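Local coordinates for biofilm-associated surface protein (Staphylococcus aureus, PDB 7C7U) that is a calcium-binding, cell wall-anchored surface protein that takes part in biofilm formation, probably by switching to amyloid-like assemblies that hold cells together, at residues G228-Q233 / G324-L329; G267-Q272 / K288-D293. All coordinates share one frame; numbering follows the deposited sequence.

Both contacts belong to one antiparallel five-stranded sheet, whose strands run across it in the order 210-220, 228-237, 323-331, 265-272, 290-294. Contact 1 joins the second and third of these, contact 2 the fourth and the outermost fifth, and their centres lie about 9 Å apart. Strands 323-331 and 265-272 are neighbours, so Val328 N to Glu269 O and Arg326 O to His271 N, probable hydrogen bonds, carry the sheet from one contact to the other. Along the chain, both segments of contact 2 fall between those of contact 1: strand 323-331, the last of the five in sequence, lies in the middle and connects the two strand pairs into one sheet.

Contact 1: G228-Q233 / G324-L329; sequences GILIDQ and GVRVVL
Arg326 NE donates to Asp232 OD1 at 2.7 Å (N-H...O 171°), the shorter half of a side-on grip on the carboxylate in which NH2 meets Asp232 OD2 at 3.0 Å. Both oxygens are approached on their syn sides and lie almost in the guanidinium plane, although the two flat groups are turned 24° from each other. The bend of the arginine chain at chi3 (-78°) brings NE round to the carboxylate. Over one guanidinium face sits Leu230 CD1, 3.7 Å from Arg326 CZ, and Tyr273 adds a cation-pi contact. NH1 and NH2 also donate to the carbonyls of Asn284 and Lys283, so backbone and carboxylate together fix the rotation of this buried charge. Beneath lies a regular antiparallel pairing of the sheet's central strand 323-331 with strand 228-237. Ile229-Leu329, Ile231-Val327 and Gln233-Val325 are hydrogen-bonded pairs; Leu230-Val328 and Asp232-Arg326 are the non-hydrogen-bonded pairs between them. On the opposite face Ile231 CD1 presses on Leu329 CG at 3.6 Å, and Leu329 CD1 reaches Ile229 CB at 3.8 Å. Here strand 252-257 of a second antiparallel sheet packs face to face, as in a beta-sandwich: Ile257 touches Ile231 and Leu329, and Tyr253 touches Val327. Farther along, Gln233 extends its amide to Tyr253 OH through OE1 and to Ser213 OG through NE2.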
loop_
_atom_site.group_PDB
_atom_site.type_symbol
_atom_site.label_atom_id
_atom_site.label_comp_id
_atom_site.label_asym_id
_atom_site.label_seq_id
_atom_site.Cartn_x
_atom_site.Cartn_y
_atom_site.Cartn_z
ATOM N N GLY A 228 2.611 13.534 5.639
ATOM C CA GLY A 228 2.009 13.675 6.955
ATOM C C GLY A 228 1.000 12.590 7.246
ATOM O O GLY A 228 0.648 11.774 6.392
ATOM N N ILE A 229 0.567 12.565 8.504
ATOM C CA ILE A 229 -0.456 11.644 8.962
ATOM C C ILE A 229 -1.680 12.486 9.287
ATOM O O ILE A 229 -1.567 13.491 9.996
ATOM C CB ILE A 229 0.022 10.825 10.182
ATOM C CG1 ILE A 229 1.291 10.015 9.837
ATOM C CG2 ILE A 229 -1.086 9.887 10.670
ATOM C CD1 ILE A 229 1.032 8.972 8.790
ATOM N N LEU A 230 -2.824 12.115 8.721
ATOM C CA LEU A 230 -4.088 12.793 8.986
ATOM C C LEU A 230 -4.925 11.928 9.912
ATOM O O LEU A 230 -5.179 10.762 9.607
ATOM C CB LEU A 230 -4.862 13.064 7.696
ATOM C CG LEU A 230 -4.142 13.777 6.549
ATOM C CD1 LEU A 230 -5.095 13.960 5.398
ATOM C CD2 LEU A 230 -3.600 15.122 7.013
ATOM N N ILE A 231 -5.379 12.502 11.014
ATOM C CA ILE A 231 -6.181 11.779 11.995
ATOM C C ILE A 231 -7.531 12.474 12.013
ATOM O O ILE A 231 -7.640 13.573 12.560
ATOM C CB ILE A 231 -5.521 11.788 13.371
ATOM C CG1 ILE A 231 -4.134 11.130 13.275
ATOM C CG2 ILE A 231 -6.399 11.052 14.419
ATOM C CD1 ILE A 231 -3.164 11.772 14.196
ATOM N N ASP A 232 -8.533 11.893 11.348
ATOM C CA ASP A 232 -9.830 12.545 11.156
ATOM C C ASP A 232 -10.874 11.898 12.053
ATOM O O ASP A 232 -11.193 10.719 11.878
ATOM C CB ASP A 232 -10.313 12.458 9.710
ATOM C CG ASP A 232 -9.403 13.183 8.727
ATOM O OD1 ASP A 232 -8.747 14.166 9.109
ATOM O OD2 ASP A 232 -9.370 12.765 7.555
ATOM N N GLN A 233 -11.466 12.683 12.945
ATOM C CA GLN A 233 -12.532 12.182 13.799
ATOM C C GLN A 233 -13.886 12.638 13.258
ATOM O O GLN A 233 -14.042 13.789 12.850
ATOM C CB GLN A 233 -12.344 12.670 15.235
ATOM C CG GLN A 233 -13.434 12.180 16.208
ATOM C CD GLN A 233 -13.140 12.548 17.649
ATOM O OE1 GLN A 233 -12.117 13.172 17.938
ATOM N NE2 GLN A 233 -14.055 12.196 18.559
ATOM N N GLY A 324 -16.860 16.921 11.809
ATOM C CA GLY A 324 -15.527 16.414 11.498
ATOM C C GLY A 324 -14.470 17.240 12.215
ATOM O O GLY A 324 -14.610 18.457 12.347
ATOM N N VAL A 325 -13.431 16.564 12.701
ATOM C CA VAL A 325 -12.272 17.213 13.306
ATOM C C VAL A 325 -11.020 16.560 12.724
ATOM O O VAL A 325 -10.927 15.330 12.677
ATOM C CB VAL A 325 -12.276 17.104 14.843
ATOM C CG1 VAL A 325 -11.133 17.902 15.420
ATOM C CG2 VAL A 325 -13.604 17.635 15.427
ATOM N N ARG A 326 -10.075 17.369 12.258
ATOM C CA ARG A 326 -8.848 16.837 11.657
ATOM C C ARG A 326 -7.630 17.254 12.460
ATOM O O ARG A 326 -7.409 18.449 12.701
ATOM C CB ARG A 326 -8.684 17.294 10.213
ATOM C CG ARG A 326 -7.294 16.950 9.630
ATOM C CD ARG A 326 -7.279 17.159 8.111
ATOM N NE ARG A 326 -7.927 16.041 7.424
ATOM C CZ ARG A 326 -8.130 15.966 6.114
ATOM N NH1 ARG A 326 -7.747 16.969 5.324
ATOM N NH2 ARG A 326 -8.721 14.892 5.600
ATOM N N VAL A 327 -6.813 16.282 12.837
ATOM C CA VAL A 327 -5.498 16.545 13.403
ATOM C C VAL A 327 -4.461 16.155 12.358
ATOM O O VAL A 327 -4.552 15.073 11.769
ATOM C CB VAL A 327 -5.281 15.784 14.718
ATOM C CG1 VAL A 327 -3.852 16.012 15.243
ATOM C CG2 VAL A 327 -6.304 16.253 15.764
ATOM N N VAL A 328 -3.483 17.025 12.134
ATOM C CA VAL A 328 -2.440 16.804 11.123
ATOM C C VAL A 328 -1.096 16.644 11.817
ATOM O O VAL A 328 -0.674 17.523 12.578
ATOM C CB VAL A 328 -2.389 17.953 10.106
ATOM C CG1 VAL A 328 -1.263 17.677 9.038
ATOM C CG2 VAL A 328 -3.744 18.124 9.428
ATOM N N LEU A 329 -0.408 15.538 11.536
ATOM C CA LEU A 329 0.942 15.306 12.036
ATOM C C LEU A 329 1.882 15.474 10.847
ATOM O O LEU A 329 1.840 14.671 9.913
ATOM C CB LEU A 329 1.088 13.911 12.631
ATOM C CG LEU A 329 -0.030 13.316 13.474
ATOM C CD1 LEU A 329 0.396 11.902 13.818
ATOM C CD2 LEU A 329 -0.288 14.166 14.726
#

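Contact 2: G267-Q272 / K288-D293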
loop_
_atom_site.group_PDB
_atom_site.type_symbol
_atom_site.label_atom_id
_atom_site.label_comp_id
_atom_site.label_asym_id
_atom_site.label_seq_id
_atom_site.Cartn_x
_atom_site.Cartn_y
_atom_site.Cartn_z
ATOM N N GLY A 267 5.528 18.749 13.578
ATOM C CA GLY A 267 4.513 19.628 14.126
ATOM C C GLY A 267 3.151 18.977 14.096
ATOM O O GLY A 267 2.897 18.053 13.315
ATOM N N VAL A 268 2.267 19.483 14.958
ATOM C CA VAL A 268 0.894 19.002 15.097
ATOM C C VAL A 268 -0.050 20.181 14.922
ATOM O O VAL A 268 0.136 21.226 15.552
ATOM C CB VAL A 268 0.659 18.328 16.460
ATOM C CG1 VAL A 268 -0.755 17.735 16.535
ATOM C CG2 VAL A 268 1.701 17.270 16.711
ATOM N N GLU A 269 -1.061 20.016 14.072
ATOM C CA GLU A 269 -1.960 21.105 13.711
ATOM C C GLU A 269 -3.405 20.636 13.746
ATOM O O GLU A 269 -3.704 19.477 13.448
ATOM C CB GLU A 269 -1.667 21.633 12.302
ATOM C CG GLU A 269 -0.198 21.955 12.047
ATOM C CD GLU A 269 0.036 22.490 10.636
ATOM O OE1 GLU A 269 -0.796 22.212 9.742
ATOM O OE2 GLU A 269 1.053 23.181 10.427
ATOM N N LEU A 270 -4.305 21.574 14.033
ATOM C CA LEU A 270 -5.739 21.342 13.954
ATOM C C LEU A 270 -6.285 21.966 12.681
ATOM O O LEU A 270 -6.033 23.144 12.395
ATOM C CB LEU A 270 -6.452 21.930 15.175
ATOM C CG LEU A 270 -7.945 21.645 15.286
ATOM C CD1 LEU A 270 -8.151 20.183 15.639
ATOM C CD2 LEU A 270 -8.573 22.545 16.358
ATOM N N HIS A 271 -7.051 21.187 11.930
ATOM C CA HIS A 271 -7.673 21.676 10.712
ATOM C C HIS A 271 -9.192 21.595 10.829
ATOM O O HIS A 271 -9.742 20.730 11.524
ATOM C CB HIS A 271 -7.197 20.879 9.492
ATOM C CG HIS A 271 -5.799 21.203 9.078
ATOM N ND1 HIS A 271 -5.408 21.254 7.755
ATOM C CD2 HIS A 271 -4.708 21.530 9.806
ATOM C CE1 HIS A 271 -4.132 21.584 7.690
ATOM N NE2 HIS A 271 -3.680 21.748 8.918
ATOM N N GLN A 272 -9.870 22.504 10.139
ATOM C CA GLN A 272 -11.313 22.392 10.048
ATOM C C GLN A 272 -11.664 21.419 8.937
ATOM O O GLN A 272 -10.973 21.328 7.922
ATOM C CB GLN A 272 -11.963 23.755 9.814
ATOM C CG GLN A 272 -12.319 24.442 11.123
ATOM C CD GLN A 272 -13.363 25.533 10.959
ATOM O OE1 GLN A 272 -13.793 25.828 9.845
ATOM N NE2 GLN A 272 -13.788 26.127 12.077
ATOM N N LYS A 288 -4.755 25.516 3.816
ATOM C CA LYS A 288 -5.617 26.648 4.124
ATOM C C LYS A 288 -6.649 26.306 5.181
ATOM O O LYS A 288 -7.251 27.226 5.744
ATOM C CB LYS A 288 -6.320 27.168 2.867
ATOM C CG LYS A 288 -5.323 27.667 1.835
ATOM C CD LYS A 288 -5.963 28.091 0.525
ATOM C CE LYS A 288 -6.776 29.369 0.738
ATOM N NZ LYS A 288 -7.399 29.895 -0.513
ATOM N N ASN A 289 -6.835 25.019 5.484
ATOM C CA ASN A 289 -7.794 24.578 6.489
ATOM C C ASN A 289 -7.230 24.607 7.902
ATOM O O ASN A 289 -7.949 24.266 8.843
ATOM C CB ASN A 289 -8.280 23.158 6.167
ATOM C CG ASN A 289 -9.210 23.112 4.958
ATOM O OD1 ASN A 289 -9.948 24.061 4.692
ATOM N ND2 ASN A 289 -9.194 21.993 4.236
ATOM N N LYS A 290 -5.988 25.040 8.073
ATOM C CA LYS A 290 -5.372 25.086 9.390
ATOM C C LYS A 290 -6.039 26.150 10.252
ATOM O O LYS A 290 -6.243 27.282 9.810
ATOM C CB LYS A 290 -3.880 25.380 9.255
ATOM C CG LYS A 290 -3.103 25.356 10.561
ATOM C CD LYS A 290 -1.621 25.647 10.299
ATOM C CE LYS A 290 -0.874 25.901 11.585
ATOM N NZ LYS A 290 0.597 25.729 11.398
ATOM N N VAL A 291 -6.383 25.783 11.485
ATOM C CA VAL A 291 -6.977 26.721 12.431
ATOM C C VAL A 291 -6.175 26.870 13.720
ATOM O O VAL A 291 -6.455 27.798 14.496
ATOM C CB VAL A 291 -8.442 26.346 12.754
ATOM C CG1 VAL A 291 -9.316 26.490 11.508
ATOM C CG2 VAL A 291 -8.539 24.929 13.329
ATOM N N ALA A 292 -5.207 25.999 13.996
ATOM C CA ALA A 292 -4.382 26.157 15.184
ATOM C C ALA A 292 -3.165 25.256 15.088
ATOM O O ALA A 292 -3.166 24.245 14.378
ATOM C CB ALA A 292 -5.147 25.834 16.475
ATOM N N ASP A 293 -2.134 25.638 15.840
ATOM C CA ASP A 293 -1.038 24.749 16.193
ATOM C C ASP A 293 -1.383 24.038 17.491
ATOM O O ASP A 293 -1.935 24.645 18.413
ATOM C CB ASP A 293 0.266 25.533 16.356
ATOM C CG ASP A 293 0.715 26.178 15.060
ATOM O OD1 ASP A 293 1.079 25.433 14.129
ATOM O OD2 ASP A 293 0.664 27.426 14.955
HETATM O O HOH W 1 2.280 23.154 14.553
#
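Lys290 NZ bridges two carboxylates, 2.8 Å from Glu269 OE2 across the strands and 2.8 Å from Asp293 OD1 on its own. It meets Glu269 from above the carboxylate plane, 68° out of it, and its charge probably eases the closeness of the two acids. The backbone of Lys290 sets CB over the His271 ring face in a CH-pi contact; from there the extended chain, with CG anti to the backbone N (chi1 -176°), carries NZ on to Glu269. In the ring plane, His271 NE2 donates to Glu269 OE1 at 3.0 Å, on the anti side, which holds the glutamate for the lysine. A water donates to both Asp293 OD1 and Val268 O. The backbone behind forms a classic beta bulge, in which Leu270 stands across from two residues: its O takes a straight bond from Val291 N at 2.8 Å and a weak one from Ala292 N. Beyond the bulge, Gln272 N bonds to Asn289 O at 2.9 Å. Leu270 CD2 touches Val291 CG2 at 3.9 Å. Strand 290-294 is one of the two outermost strands of its sheet within the chain; across strand 265-272 from it lies strand 323-331, where His271 packs on Arg326 and Val328, and Leu270 on Val325.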